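Local coordinates for protein galactonate dehydratase (Zobellia galactanivorans, PDB 5OLC) that belongs to the enolase superfamily and pairs a mandelate racemase-type N-terminal domain with a TIM-barrel-like C-terminal domain, at residues Pro124-Val127 against Gly131-Asn134; Leu177-Asp182 against Ala212-Arg217. All coordinates share one frame; numbering follows the deposited sequence.

Contact 1: Pro124-Val127 against Gly131-Asn134; sequences PVSV and GVKN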
ATOM      1  N   PRO A 124     -22.947  34.473 -22.306  1.00 54.86           N
ATOM      2  CA  PRO A 124     -21.489  34.328 -22.122  1.00 55.85           C
ATOM      3  C   PRO A 124     -21.115  32.855 -21.848  1.00 61.57           C
ATOM      4  O   PRO A 124     -22.006  32.030 -21.583  1.00 61.68           O
ATOM      5  CB  PRO A 124     -21.174  35.255 -20.941  1.00 57.45           C
ATOM      6  CG  PRO A 124     -22.439  35.365 -20.203  1.00 61.56           C
ATOM      7  CD  PRO A 124     -23.553  35.244 -21.204  1.00 56.52           C
ATOM      8  N   VAL A 125     -19.814  32.508 -21.963  1.00 57.79           N
ATOM      9  CA  VAL A 125     -19.320  31.138 -21.754  1.00 56.99           C
ATOM     10  C   VAL A 125     -19.516  30.684 -20.290  1.00 60.77           C
ATOM     11  O   VAL A 125     -19.926  29.538 -20.074  1.00 62.11           O
ATOM     12  CB  VAL A 125     -17.863  30.939 -22.263  1.00 60.48           C
ATOM     13  CG1 VAL A 125     -17.347  29.531 -21.972  1.00 59.63           C
ATOM     14  CG2 VAL A 125     -17.761  31.238 -23.757  1.00 60.56           C
ATOM     15  N   SER A 126     -19.248  31.575 -19.290  1.00 54.48           N
ATOM     16  CA  SER A 126     -19.389  31.237 -17.864  1.00 52.76           C
ATOM     17  C   SER A 126     -20.785  30.751 -17.513  1.00 57.18           C
ATOM     18  O   SER A 126     -20.920  29.725 -16.845  1.00 58.75           O
ATOM     19  CB  SER A 126     -18.944  32.380 -16.950  1.00 54.41           C
ATOM     20  OG  SER A 126     -19.109  33.688 -17.474  1.00 58.97           O
ATOM     21  N   VAL A 127     -21.822  31.438 -18.019  1.00 52.01           N
ATOM     22  CA  VAL A 127     -23.221  31.064 -17.811  1.00 50.99           C
ATOM     23  C   VAL A 127     -23.503  29.723 -18.511  1.00 54.60           C
ATOM     24  O   VAL A 127     -24.239  28.877 -17.982  1.00 54.90           O
ATOM     25  CB  VAL A 127     -24.152  32.216 -18.271  1.00 53.90           C
ATOM     26  CG1 VAL A 127     -25.599  31.754 -18.480  1.00 53.00           C
ATOM     27  CG2 VAL A 127     -24.088  33.371 -17.279  1.00 53.82           C
ATOM     28  N   GLY A 131     -22.862  28.541 -14.780  1.00 45.26           N
ATOM     29  CA  GLY A 131     -23.241  29.736 -14.037  1.00 44.51           C
ATOM     30  C   GLY A 131     -22.088  30.553 -13.503  1.00 46.73           C
ATOM     31  O   GLY A 131     -21.051  30.004 -13.136  1.00 46.12           O
ATOM     32  N   VAL A 132     -22.255  31.883 -13.483  1.00 43.82           N
ATOM     33  CA  VAL A 132     -21.261  32.820 -12.950  1.00 43.89           C
ATOM     34  C   VAL A 132     -21.293  32.703 -11.421  1.00 50.52           C
ATOM     35  O   VAL A 132     -22.300  33.070 -10.781  1.00 51.10           O
ATOM     36  CB  VAL A 132     -21.477  34.282 -13.428  1.00 46.64           C
ATOM     37  CG1 VAL A 132     -20.572  35.251 -12.681  1.00 45.64           C
ATOM     38  CG2 VAL A 132     -21.260  34.404 -14.929  1.00 46.74           C
ATOM     39  N   LYS A 133     -20.231  32.113 -10.857  1.00 46.34           N
ATOM     40  CA  LYS A 133     -20.107  31.918  -9.419  1.00 46.66           C
ATOM     41  C   LYS A 133     -19.404  33.122  -8.821  1.00 56.29           C
ATOM     42  O   LYS A 133     -19.697  33.506  -7.684  1.00 56.14           O
ATOM     43  CB  LYS A 133     -19.310  30.643  -9.119  1.00 47.08           C
ATOM     44  CG  LYS A 133     -20.166  29.417  -8.925  1.00 51.97           C
ATOM     45  CD  LYS A 133     -20.499  28.707 -10.208  1.00 45.57           C
ATOM     46  CE  LYS A 133     -20.857  27.270  -9.965  1.00 42.24           C
ATOM     47  NZ  LYS A 133     -20.609  26.450 -11.169  1.00 45.91           N
ATOM     48  N   ASN A 134     -18.481  33.722  -9.612  1.00 56.18           N
ATOM     49  CA  ASN A 134     -17.660  34.872  -9.248  1.00 57.16           C
ATOM     50  C   ASN A 134     -17.738  35.939 -10.356  1.00 64.09           C
ATOM     51  O   ASN A 134     -17.071  35.796 -11.395  1.00 64.31           O
ATOM     52  CB  ASN A 134     -16.208  34.431  -9.023  1.00 56.54           C
ATOM     53  CG  ASN A 134     -16.034  33.140  -8.255  1.00 70.66           C
ATOM     54  OD1 ASN A 134     -15.390  32.197  -8.730  1.00 63.18           O
ATOM     55  ND2 ASN A 134     -16.591  33.073  -7.048  1.00 59.99           N
TER
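The short helical turn 125-128 and the loop that leads from it into strand 136-142, a strand of the mixed barrel sheet, fold back on each other here in an enolase-superfamily protein. One backbone hydrogen bond closes the turn: G131 N donates to S126 O over 3.1 Å, bent at the hydrogen (145°) and with the donor tilted 20° from the carbonyl plane. G131 N also makes a weak hydrogen bond to N321 OD1. Beyond the bond, V132 reaches back over the turn with a single methyl. Its CG1 lies anti to the backbone N (chi1 171°), which leaves CG2 to meet V127 CG2 at 3.8 Å, the two branched side chains lying obliquely to each other. Helix 309-321 holds the turn from the same chain: S126 N is hydrogen-bonded to H317 ND1, and the backbone of K133 pairs with A320. A second subunit adds E83, salt-bridged to K133, and I80, which packs on V127. The same V132 methyl also rests against S126, with V132 CG2 3.7 Å from S126 CB.

Contact 2: Leu177-Asp182 against Ala212-Arg217; sequences LGIEQD and AIELAR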
ATOM      1  N   LEU A 177      17.565  31.798 -11.443  1.00 87.80           N
ATOM      2  CA  LEU A 177      18.825  32.517 -11.640  1.00 87.37           C
ATOM      3  C   LEU A 177      19.907  32.094 -10.623  1.00 90.69           C
ATOM      4  O   LEU A 177      21.023  32.621 -10.656  1.00 89.70           O
ATOM      5  CB  LEU A 177      18.537  34.027 -11.531  1.00 87.43           C
ATOM      6  CG  LEU A 177      19.318  34.976 -12.439  1.00 92.67           C
ATOM      7  CD1 LEU A 177      19.244  34.563 -13.916  1.00 92.89           C
ATOM      8  CD2 LEU A 177      18.824  36.390 -12.265  1.00 95.67           C
ATOM      9  N   GLY A 178      19.568  31.137  -9.756  1.00 87.61           N
ATOM     10  CA  GLY A 178      20.437  30.618  -8.704  1.00 87.25           C
ATOM     11  C   GLY A 178      19.822  30.843  -7.339  1.00 90.62           C
ATOM     12  O   GLY A 178      19.252  31.909  -7.100  1.00 89.51           O
ATOM     13  N   ILE A 179      19.916  29.847  -6.439  1.00 87.86           N
ATOM     14  CA  ILE A 179      19.336  29.919  -5.092  1.00 88.23           C
ATOM     15  C   ILE A 179      19.734  31.226  -4.375  1.00 94.92           C
ATOM     16  O   ILE A 179      18.839  31.942  -3.927  1.00 95.16           O
ATOM     17  CB  ILE A 179      19.622  28.634  -4.258  1.00 91.04           C
ATOM     18  CG1 ILE A 179      18.688  27.491  -4.685  1.00 90.93           C
ATOM     19  CG2 ILE A 179      19.526  28.851  -2.738  1.00 91.88           C
ATOM     20  CD1 ILE A 179      19.392  26.392  -5.312  1.00 95.78           C
ATOM     21  N   GLU A 180      21.034  31.570  -4.328  1.00 93.04           N
ATOM     22  CA  GLU A 180      21.473  32.800  -3.663  1.00 93.66           C
ATOM     23  C   GLU A 180      21.098  34.085  -4.421  1.00 99.42           C
ATOM     24  O   GLU A 180      20.901  35.126  -3.786  1.00 98.70           O
ATOM     25  CB  GLU A 180      22.970  32.760  -3.335  1.00 95.02           C
ATOM     26  CG  GLU A 180      23.284  32.022  -2.043  1.00107.41           C
ATOM     27  CD  GLU A 180      22.720  32.605  -0.757  1.00132.69           C
ATOM     28  OE1 GLU A 180      22.725  33.849  -0.603  1.00128.59           O
ATOM     29  OE2 GLU A 180      22.303  31.808   0.115  1.00129.30           O
ATOM     30  N   GLN A 181      20.982  34.006  -5.762  1.00 97.63           N
ATOM     31  CA  GLN A 181      20.612  35.141  -6.620  1.00 98.18           C
ATOM     32  C   GLN A 181      19.120  35.475  -6.459  1.00102.45           C
ATOM     33  O   GLN A 181      18.754  36.654  -6.386  1.00101.98           O
ATOM     34  CB  GLN A 181      20.953  34.836  -8.092  1.00 99.67           C
ATOM     35  CG  GLN A 181      20.669  35.978  -9.060  1.00116.39           C
ATOM     36  CD  GLN A 181      21.802  36.966  -9.166  1.00139.30           C
ATOM     37  OE1 GLN A 181      21.910  37.921  -8.383  1.00134.30           O
ATOM     38  NE2 GLN A 181      22.640  36.791 -10.178  1.00133.49           N
ATOM     39  N   ASP A 182      18.273  34.427  -6.412  1.00 98.93           N
ATOM     40  CA  ASP A 182      16.826  34.528  -6.249  1.00 98.47           C
ATOM     41  C   ASP A 182      16.489  35.090  -4.884  1.00100.75           C
ATOM     42  O   ASP A 182      15.811  36.106  -4.828  1.00100.47           O
ATOM     43  CB  ASP A 182      16.149  33.165  -6.467  1.00100.39           C
ATOM     44  CG  ASP A 182      16.261  32.620  -7.880  1.00108.58           C
ATOM     45  OD1 ASP A 182      16.647  33.388  -8.790  1.00107.64           O
ATOM     46  OD2 ASP A 182      15.935  31.439  -8.079  1.00115.10           O
ATOM     47  N   ALA A 212      15.292  23.035  -4.818  1.00 90.57           N
ATOM     48  CA  ALA A 212      13.950  23.551  -4.569  1.00 90.11           C
ATOM     49  C   ALA A 212      13.689  23.807  -3.089  1.00 92.99           C
ATOM     50  O   ALA A 212      13.229  24.903  -2.769  1.00 92.28           O
ATOM     51  CB  ALA A 212      12.904  22.612  -5.150  1.00 90.89           C
ATOM     52  N   ILE A 213      13.998  22.827  -2.183  1.00 88.84           N
ATOM     53  CA  ILE A 213      13.802  23.020  -0.732  1.00 88.16           C
ATOM     54  C   ILE A 213      14.778  24.036  -0.174  1.00 92.12           C
ATOM     55  O   ILE A 213      14.432  24.730   0.781  1.00 92.77           O
ATOM     56  CB  ILE A 213      13.747  21.769   0.181  1.00 90.90           C
ATOM     57  CG1 ILE A 213      13.786  20.451  -0.587  1.00 90.92           C
ATOM     58  CG2 ILE A 213      12.533  21.848   1.103  1.00 91.86           C
ATOM     59  CD1 ILE A 213      14.803  19.537  -0.067  1.00 98.74           C
ATOM     60  N   GLU A 214      15.984  24.138  -0.763  1.00 87.28           N
ATOM     61  CA  GLU A 214      16.982  25.129  -0.358  1.00 86.36           C
ATOM     62  C   GLU A 214      16.361  26.526  -0.533  1.00 87.49           C
ATOM     63  O   GLU A 214      16.389  27.328   0.402  1.00 86.56           O
ATOM     64  CB  GLU A 214      18.269  24.985  -1.197  1.00 87.88           C
ATOM     65  CG  GLU A 214      19.482  25.651  -0.565  1.00100.22           C
ATOM     66  CD  GLU A 214      20.827  25.363  -1.207  1.00127.61           C
ATOM     67  OE1 GLU A 214      20.910  25.289  -2.456  1.00129.18           O
ATOM     68  OE2 GLU A 214      21.808  25.210  -0.445  1.00121.77           O
ATOM     69  N   LEU A 215      15.721  26.758  -1.701  1.00 82.66           N
ATOM     70  CA  LEU A 215      15.053  28.006  -2.053  1.00 82.22           C
ATOM     71  C   LEU A 215      13.789  28.198  -1.241  1.00 86.66           C
ATOM     72  O   LEU A 215      13.568  29.301  -0.743  1.00 86.73           O
ATOM     73  CB  LEU A 215      14.756  28.058  -3.565  1.00 82.00           C
ATOM     74  CG  LEU A 215      13.878  29.206  -4.106  1.00 85.97           C
ATOM     75  CD1 LEU A 215      14.525  30.575  -3.910  1.00 85.77           C
ATOM     76  CD2 LEU A 215      13.583  28.994  -5.568  1.00 87.92           C
ATOM     77  N   ALA A 216      12.963  27.134  -1.109  1.00 82.40           N
ATOM     78  CA  ALA A 216      11.711  27.144  -0.354  1.00 81.87           C
ATOM     79  C   ALA A 216      11.946  27.537   1.112  1.00 83.89           C
ATOM     80  O   ALA A 216      11.444  28.579   1.527  1.00 83.42           O
ATOM     81  CB  ALA A 216      11.031  25.787  -0.449  1.00 82.73           C
ATOM     82  N   ARG A 217      12.785  26.772   1.850  1.00 79.16           N
ATOM     83  CA  ARG A 217      13.139  27.013   3.259  1.00 78.42           C
ATOM     84  C   ARG A 217      13.682  28.423   3.520  1.00 81.74           C
ATOM     85  O   ARG A 217      13.360  29.030   4.545  1.00 80.94           O
ATOM     86  CB  ARG A 217      14.159  25.976   3.757  1.00 78.11           C
ATOM     87  CG  ARG A 217      13.593  24.586   4.008  1.00 86.91           C
ATOM     88  CD  ARG A 217      14.591  23.723   4.753  1.00 96.60           C
ATOM     89  NE  ARG A 217      14.074  22.376   5.004  1.00104.09           N
ATOM     90  CZ  ARG A 217      14.568  21.267   4.463  1.00115.98           C
ATOM     91  NH1 ARG A 217      15.601  21.327   3.631  1.00104.96           N
ATOM     92  NH2 ARG A 217      14.035  20.086   4.754  1.00 97.08           N
TER
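This is side-chain packing between two successive helices around the TIM-barrel-like domain, the first turn of helix 179-193 against the middle of helix 209-219; strand 198-202 lies between them in sequence. I179, directed at the other helix, carries most of it. Its CG1 lies 4.1 Å from L215 CB, while its CG2, anti to the backbone N, comes 3.9 Å from E214 CG. The E214 side chain is extended beyond CG and crosses I179 at about a right angle, so that CG and the carboxylate oxygen OE1 pass across the isoleucine. One turn on, L215 CD1 reaches D182 CB at 4.0 Å, touching the methylene and not the carboxylate. That carboxylate is turned to its own helix start: L177 N donates to D182 OD1 on the syn side (3.2 Å), and OD2 is hydrogen-bonded to G176 N and Y207 OH. G178 is the N-cap residue, and L215 also packs on I186. No hydrogen bond or salt bridge joins the two segments: I179 meets L215 and the carboxylate end of E214, whose OE1 touches I179 CD1 without bonding, while the bonds of D182 are consistent with its steadying the first turn of its own helix.

How the contacts relate
Contacts 1 and 2 lie on opposite sides of the chain's centre, their own centres about 39 Å apart and their nearest atoms about 28 Å, and they share no helix or strand. Both are partly buried, and each mixes enclosed residues with others nearer the surface; the centre of contact 1 is about 18 Å from the centre of the chain, that of contact 2 about 25 Å. Contact 1 is local, its segments separated by three residues, and it combines a backbone hydrogen bond with methyl packing. Contact 2 brings together segments with 29 residues between them, without a polar link across. Other subunits border both contacts.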